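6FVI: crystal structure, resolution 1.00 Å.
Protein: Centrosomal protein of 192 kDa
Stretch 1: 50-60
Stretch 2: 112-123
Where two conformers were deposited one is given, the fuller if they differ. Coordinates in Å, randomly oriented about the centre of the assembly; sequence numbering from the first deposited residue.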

ATOM      1  N   THR A  50      -8.267  11.871  16.317  1.00 18.15           N
ATOM      2  CA  THR A  50      -8.771  13.210  16.573  1.00 20.46           C
ATOM      3  C   THR A  50      -7.842  14.304  16.051  1.00 17.23           C
ATOM      4  O   THR A  50      -8.173  15.485  16.165  1.00 21.31           O
ATOM      5  CB  THR A  50      -8.952  13.433  18.084  1.00 26.66           C
ATOM      6  OG1 THR A  50      -7.678  13.295  18.717  1.00 31.80           O
ATOM      7  CG2 THR A  50      -9.943  12.421  18.675  1.00 30.08           C
ATOM      8  N   THR A  51      -6.711  13.908  15.465  1.00 15.37           N
ATOM      9  CA  THR A  51      -5.728  14.863  14.992  1.00 14.19           C
ATOM     10  C   THR A  51      -5.623  14.801  13.475  1.00 12.16           C
ATOM     11  O   THR A  51      -5.992  13.815  12.860  1.00 13.95           O
ATOM     12  CB  THR A  51      -4.349  14.549  15.560  1.00 16.85           C
ATOM     13  OG1 THR A  51      -3.922  13.271  15.059  1.00 18.59           O
ATOM     14  CG2 THR A  51      -4.372  14.569  17.086  1.00 20.63           C
ATOM     15  N   ASP A  52      -5.139  15.882  12.892  1.00 12.05           N
ATOM     16  CA  ASP A  52      -4.796  15.927  11.498  0.60 10.84           C
ATOM     17  C   ASP A  52      -3.527  15.118  11.234  1.00  9.52           C
ATOM     18  O   ASP A  52      -2.586  15.218  12.017  1.00 11.74           O
ATOM     19  CB  ASP A  52      -4.552  17.381  11.206  0.60 11.96           C
ATOM     20  CG  ASP A  52      -4.788  17.726   9.829  0.60 12.06           C
ATOM     21  OD1 ASP A  52      -5.141  16.838   9.019  0.60 11.07           O
ATOM     22  OD2 ASP A  52      -4.594  18.922   9.553  0.60 15.75           O
ATOM     23  N   VAL A  53      -3.506  14.296  10.172  1.00  8.50           N
ATOM     24  CA  VAL A  53      -2.413  13.392   9.908  1.00  8.29           C
ATOM     25  C   VAL A  53      -1.736  13.708   8.594  1.00  7.97           C
ATOM     26  O   VAL A  53      -2.384  13.791   7.542  1.00 10.47           O
ATOM     27  CB  VAL A  53      -2.943  11.959   9.935  1.00  9.46           C
ATOM     28  CG1 VAL A  53      -1.967  10.962   9.332  1.00 11.12           C
ATOM     29  CG2 VAL A  53      -3.290  11.557  11.362  1.00 10.57           C
ATOM     30  N   LYS A  54      -0.417  13.827   8.632  1.00  7.41           N
ATOM     31  CA  LYS A  54       0.412  13.933   7.428  0.50  8.07           C
ATOM     32  C   LYS A  54       0.723  12.537   6.936  1.00  7.99           C
ATOM     33  O   LYS A  54       1.197  11.721   7.718  1.00  9.70           O
ATOM     34  CB  LYS A  54       1.745  14.615   7.741  0.50 10.14           C
ATOM     35  CG  LYS A  54       2.800  14.424   6.637  0.50 12.22           C
ATOM     36  CD  LYS A  54       2.477  15.232   5.411  0.50 11.65           C
ATOM     37  CE  LYS A  54       3.107  14.657   4.146  0.50 16.47           C
ATOM     38  NZ  LYS A  54       4.568  14.908   4.197  0.50 16.02           N
ATOM     39  N   TRP A  55       0.513  12.277   5.649  1.00  7.97           N
ATOM     40  CA  TRP A  55       0.763  10.960   5.091  1.00  8.14           C
ATOM     41  C   TRP A  55       1.506  11.061   3.779  1.00  7.73           C
ATOM     42  O   TRP A  55       1.406  12.056   3.058  1.00  8.28           O
ATOM     43  CB  TRP A  55      -0.564  10.185   4.929  1.00  8.62           C
ATOM     44  CG  TRP A  55      -1.523  10.818   3.966  1.00  7.72           C
ATOM     45  CD1 TRP A  55      -2.465  11.744   4.260  1.00  8.08           C
ATOM     46  CD2 TRP A  55      -1.626  10.576   2.562  1.00  8.08           C
ATOM     47  NE1 TRP A  55      -3.131  12.120   3.126  1.00  8.19           N
ATOM     48  CE2 TRP A  55      -2.644  11.407   2.071  1.00  7.97           C
ATOM     49  CE3 TRP A  55      -0.976   9.703   1.660  1.00  9.43           C
ATOM     50  CZ2 TRP A  55      -3.026  11.407   0.729  1.00  9.29           C
ATOM     51  CZ3 TRP A  55      -1.377   9.708   0.337  1.00 10.67           C
ATOM     52  CH2 TRP A  55      -2.374  10.558  -0.113  1.00 10.56           C
ATOM     53  N   HIS A  56       2.214   9.979   3.447  1.00  7.99           N
ATOM     54  CA  HIS A  56       2.961   9.886   2.218  1.00  8.46           C
ATOM     55  C   HIS A  56       3.080   8.432   1.826  1.00  8.28           C
ATOM     56  O   HIS A  56       3.383   7.590   2.676  1.00 11.17           O
ATOM     57  CB  HIS A  56       4.359  10.488   2.430  1.00 11.19           C
ATOM     58  CG  HIS A  56       5.299  10.262   1.297  1.00 12.47           C
ATOM     59  ND1 HIS A  56       5.208  10.863   0.065  1.00 16.81           N
ATOM     60  CD2 HIS A  56       6.318   9.377   1.197  1.00 16.00           C
ATOM     61  CE1 HIS A  56       6.206  10.455  -0.699  1.00 15.93           C
ATOM     62  NE2 HIS A  56       6.876   9.529  -0.049  1.00 19.79           N
ATOM     63  N   LEU A  57       2.871   8.138   0.556  1.00  8.34           N
ATOM     64  CA  LEU A  57       3.020   6.786  -0.006  1.00  9.94           C
ATOM     65  C   LEU A  57       4.306   6.647  -0.702  1.00 10.18           C
ATOM     66  O   LEU A  57       4.677   7.542  -1.451  1.00 14.40           O
ATOM     67  CB  LEU A  57       2.057   6.524  -1.198  1.00 14.25           C
ATOM     68  CG  LEU A  57       0.624   6.830  -0.919  1.00 15.12           C
ATOM     69  CD1 LEU A  57      -0.335   6.558  -2.008  1.00 14.80           C
ATOM     70  CD2 LEU A  57       0.142   6.092   0.336  1.00 17.24           C
ATOM     71  N   SER A  58       4.934   5.496  -0.532  1.00 11.12           N
ATOM     72  CA  SER A  58       6.123   5.240  -1.287  0.50 14.84           C
ATOM     73  C   SER A  58       6.245   3.787  -1.621  1.00 12.42           C
ATOM     74  O   SER A  58       5.774   2.914  -0.928  1.00 14.06           O
ATOM     75  CB  SER A  58       7.346   5.713  -0.532  0.50 19.03           C
ATOM     76  OG  SER A  58       7.511   4.926   0.619  0.50 21.05           O
ATOM     77  N   SER A  59       6.843   3.541  -2.772  1.00 13.07           N
ATOM     78  CA  SER A  59       7.087   2.172  -3.178  1.00 11.60           C
ATOM     79  C   SER A  59       8.343   1.708  -2.493  1.00 12.43           C
ATOM     80  O   SER A  59       9.303   2.458  -2.319  1.00 16.56           O
ATOM     81  CB  SER A  59       7.228   2.032  -4.673  1.00 14.88           C
ATOM     82  OG  SER A  59       8.207   2.918  -5.187  1.00 20.14           O
ATOM     83  N   LEU A  60       8.376   0.435  -2.176  0.70 11.51           N
ATOM     84  CA  LEU A  60       9.533  -0.082  -1.463  0.70 13.50           C
ATOM     85  C   LEU A  60      10.672  -0.521  -2.368  0.70 12.22           C
ATOM     86  O   LEU A  60      11.814  -0.583  -1.942  0.70 14.88           O
ATOM     87  CB  LEU A  60       9.086  -1.132  -0.459  0.70 19.23           C
ATOM     88  CG  LEU A  60       8.059  -0.528   0.533  0.70 21.14           C
ATOM     89  CD1 LEU A  60       7.595  -1.617   1.475  0.70 25.72           C
ATOM     90  CD2 LEU A  60       8.568   0.704   1.288  0.70 24.94           C
ATOM     91  N   ALA A 112       3.961  -7.093  -9.771  1.00  6.12           N
ATOM     92  CA  ALA A 112       3.548  -6.792  -8.414  1.00  6.54           C
ATOM     93  C   ALA A 112       4.509  -5.779  -7.836  1.00  6.53           C
ATOM     94  O   ALA A 112       5.614  -5.575  -8.333  1.00  6.68           O
ATOM     95  CB  ALA A 112       3.470  -8.049  -7.562  1.00  7.69           C
ATOM     96  N   GLN A 113       4.088  -5.149  -6.738  1.00  6.63           N
ATOM     97  CA  GLN A 113       4.922  -4.152  -6.099  1.00  6.90           C
ATOM     98  C   GLN A 113       4.428  -3.929  -4.676  1.00  7.27           C
ATOM     99  O   GLN A 113       3.219  -3.866  -4.434  1.00  8.25           O
ATOM    100  CB  GLN A 113       4.896  -2.836  -6.876  1.00  7.20           C
ATOM    101  CG  GLN A 113       5.968  -1.850  -6.450  1.00  7.80           C
ATOM    102  CD  GLN A 113       5.965  -0.619  -7.326  1.00  7.96           C
ATOM    103  OE1 GLN A 113       4.937  -0.238  -7.895  1.00  8.39           O
ATOM    104  NE2 GLN A 113       7.111   0.020  -7.405  1.00  8.79           N
ATOM    105  N   PHE A 114       5.376  -3.768  -3.758  1.00  7.55           N
ATOM    106  CA  PHE A 114       5.082  -3.427  -2.383  1.00  7.73           C
ATOM    107  C   PHE A 114       5.210  -1.939  -2.146  1.00  8.39           C
ATOM    108  O   PHE A 114       6.147  -1.314  -2.639  1.00  8.97           O
ATOM    109  CB  PHE A 114       6.035  -4.173  -1.434  1.00  8.34           C
ATOM    110  CG  PHE A 114       5.806  -5.662  -1.406  1.00  8.83           C
ATOM    111  CD1 PHE A 114       4.690  -6.184  -0.727  1.00 10.83           C
ATOM    112  CD2 PHE A 114       6.636  -6.536  -2.076  1.00  9.36           C
ATOM    113  CE1 PHE A 114       4.453  -7.554  -0.710  1.00 12.39           C
ATOM    114  CE2 PHE A 114       6.411  -7.895  -2.023  1.00 11.05           C
ATOM    115  CZ  PHE A 114       5.338  -8.410  -1.340  1.00 12.50           C
ATOM    116  N   TRP A 115       4.270  -1.399  -1.369  1.00  8.02           N
ATOM    117  CA  TRP A 115       4.209   0.018  -1.025  1.00  8.05           C
ATOM    118  C   TRP A 115       3.971   0.177   0.472  1.00  8.63           C
ATOM    119  O   TRP A 115       3.482  -0.738   1.150  1.00  9.58           O
ATOM    120  CB  TRP A 115       3.031   0.663  -1.772  1.00  8.47           C
ATOM    121  CG  TRP A 115       3.204   0.814  -3.232  1.00  8.72           C
ATOM    122  CD1 TRP A 115       3.217  -0.163  -4.177  1.00  9.65           C
ATOM    123  CD2 TRP A 115       3.385   2.051  -3.938  1.00  9.53           C
ATOM    124  NE1 TRP A 115       3.417   0.382  -5.419  1.00  9.83           N
ATOM    125  CE2 TRP A 115       3.512   1.737  -5.305  1.00 10.11           C
ATOM    126  CE3 TRP A 115       3.452   3.382  -3.555  1.00 11.50           C
ATOM    127  CZ2 TRP A 115       3.695   2.714  -6.294  1.00 12.62           C
ATOM    128  CZ3 TRP A 115       3.633   4.345  -4.527  1.00 14.12           C
ATOM    129  CH2 TRP A 115       3.757   4.004  -5.882  1.00 15.22           C
ATOM    130  N   ASP A 116       4.318   1.344   0.968  1.00  9.16           N
ATOM    131  CA  ASP A 116       3.810   1.686   2.265  0.50  9.58           C
ATOM    132  C   ASP A 116       3.313   3.080   2.339  1.00  8.91           C
ATOM    133  O   ASP A 116       3.580   3.935   1.504  1.00 11.64           O
ATOM    134  CB  ASP A 116       4.796   1.417   3.378  0.50 11.39           C
ATOM    135  CG  ASP A 116       5.941   2.359   3.415  0.50 16.70           C
ATOM    136  OD1 ASP A 116       6.003   3.307   2.633  0.50 21.18           O
ATOM    137  OD2 ASP A 116       6.794   2.159   4.301  0.50 23.07           O
ATOM    138  N   VAL A 117       2.471   3.282   3.331  1.00  9.36           N
ATOM    139  CA  VAL A 117       2.017   4.599   3.736  1.00  8.95           C
ATOM    140  C   VAL A 117       2.703   4.927   5.032  1.00  8.50           C
ATOM    141  O   VAL A 117       2.665   4.143   5.965  1.00 11.78           O
ATOM    142  CB  VAL A 117       0.518   4.614   3.992  1.00 11.91           C
ATOM    143  CG1 VAL A 117       0.061   6.055   4.203  1.00 14.53           C
ATOM    144  CG2 VAL A 117      -0.257   3.906   2.893  1.00 17.08           C
ATOM    145  N   GLU A 118       3.308   6.093   5.072  0.50  9.16           N
ATOM    146  CA  GLU A 118       3.955   6.599   6.251  0.50 10.19           C
ATOM    147  C   GLU A 118       3.095   7.722   6.761  0.50  8.80           C
ATOM    148  O   GLU A 118       2.770   8.612   5.976  0.50 10.87           O
ATOM    149  CB  GLU A 118       5.346   7.094   5.855  0.50 13.97           C
ATOM    150  CG  GLU A 118       6.308   5.934   5.608  0.50 18.69           C
ATOM    151  CD  GLU A 118       7.701   6.383   5.194  0.50 26.53           C
ATOM    152  OE1 GLU A 118       8.616   6.314   6.038  0.50 37.15           O
ATOM    153  OE2 GLU A 118       7.887   6.803   4.031  0.50 31.33           O
ATOM    154  N   CYS A 119       2.721   7.731   8.043  1.00  9.87           N
ATOM    155  CA  CYS A 119       2.003   8.864   8.509  0.50  8.92           C
ATOM    156  C   CYS A 119       2.297   9.184   9.940  1.00  9.40           C
ATOM    157  O   CYS A 119       2.902   8.421  10.692  1.00 11.45           O
ATOM    158  CB  CYS A 119       0.502   8.730   8.219  0.50 10.05           C
ATOM    159  SG  CYS A 119      -0.286   7.498   9.258  0.50 12.03           S
ATOM    160  N   HIS A 120       1.930  10.400  10.312  1.00  8.87           N
ATOM    161  CA  HIS A 120       2.096  10.863  11.667  1.00  9.20           C
ATOM    162  C   HIS A 120       1.140  12.004  11.894  1.00  8.91           C
ATOM    163  O   HIS A 120       0.783  12.712  10.950  1.00  9.58           O
ATOM    164  CB  HIS A 120       3.539  11.305  11.968  1.00 10.18           C
ATOM    165  CG  HIS A 120       4.071  12.341  11.029  1.00 11.17           C
ATOM    166  ND1 HIS A 120       4.838  12.039   9.925  1.00 15.57           N
ATOM    167  CD2 HIS A 120       3.922  13.683  11.035  1.00 12.22           C
ATOM    168  CE1 HIS A 120       5.139  13.159   9.287  1.00 18.14           C
ATOM    169  NE2 HIS A 120       4.627  14.172   9.959  1.00 15.77           N
ATOM    170  N   PRO A 121       0.778  12.283  13.142  1.00  9.08           N
ATOM    171  CA  PRO A 121      -0.000  13.485  13.407  1.00  9.52           C
ATOM    172  C   PRO A 121       0.820  14.709  13.021  1.00  9.69           C
ATOM    173  O   PRO A 121       2.017  14.769  13.289  1.00 10.75           O
ATOM    174  CB  PRO A 121      -0.249  13.427  14.925  1.00 10.60           C
ATOM    175  CG  PRO A 121      -0.017  11.997  15.299  1.00 11.90           C
ATOM    176  CD  PRO A 121       1.087  11.553  14.384  1.00 10.04           C
ATOM    177  N   LEU A 122       0.176  15.688  12.400  1.00 10.83           N
ATOM    178  CA  LEU A 122       0.861  16.863  11.924  1.00 11.93           C
ATOM    179  C   LEU A 122       1.733  17.480  12.986  1.00 13.12           C
ATOM    180  O   LEU A 122       2.874  17.884  12.697  1.00 16.42           O
ATOM    181  CB  LEU A 122      -0.167  17.896  11.441  1.00 12.81           C
ATOM    182  CG  LEU A 122       0.393  19.195  10.917  1.00 15.33           C
ATOM    183  CD1 LEU A 122       1.292  19.027   9.691  1.00 18.41           C
ATOM    184  CD2 LEU A 122      -0.776  20.085  10.597  1.00 17.34           C
ATOM    185  N   LYS A 123       1.208  17.569  14.205  1.00 12.44           N
ATOM    186  CA  LYS A 123       1.928  18.222  15.298  1.00 15.09           C
ATOM    187  C   LYS A 123       2.893  17.322  16.058  1.00 14.82           C
ATOM    188  O   LYS A 123       3.536  17.774  16.995  1.00 18.56           O
ATOM    189  CB  LYS A 123       0.933  18.838  16.295  1.00 19.19           C
ATOM    190  CG  LYS A 123      -0.031  19.865  15.721  1.00 22.73           C
ATOM    191  CD  LYS A 123      -0.967  20.390  16.810  1.00 28.53           C
ATOM    192  CE  LYS A 123      -2.055  21.303  16.275  1.00 34.74           C
TER
HETATM  193  O   HOH W   1      -1.546  16.679  14.826  1.00 24.38           O
HETATM  194  O   HOH W   2       4.195  11.113   6.600  1.00 32.29           O
HETATM  195  O   HOH W   3       5.894   6.166   2.575  1.00 29.20           O

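Two neighbouring antiparallel strands, 53-59 and 112-121, are joined by a regular ladder of backbone hydrogen bonds, with side chains packing on both faces of the sheet. The strand directions differ by 167°. Lys54 pairs with His120, His56 with Glu118, and Ser58 with Asp116, each through two N-H to O bonds. The bond from Glu118 N to His56 O is 2.8 Å and nearly straight, at 176°. The ladder runs past strand 53-59 at both ends: Leu122 N donates to Asp52 O at 2.8 Å, and Leu60 N to Phe114 O at 2.9 Å.

Trp55, Leu57 and Ser59 share one face with Cys119, Val117 and Trp115. Leu57 CD2 meets Val117 CG2 at 3.4 Å. Ser59 CB lies over the six-membered ring of Trp115, 3.8 Å from its centroid, in a CH-pi contact. Trp115 NE1 also makes a weak hydrogen bond to Gln113 OE1, at 3.0 Å.

The other face is more polar. Lys54 CB sits over the His120 ring, 4.0 Å from the centroid, while the end of the lysine leads away. Ser58 OG lies 3.0 Å from Asp116 OD1. Water 3 bridges two side chains across the strands, its O lying 2.8 Å from Ser58 OG and 2.5 Å from Glu118 OE2.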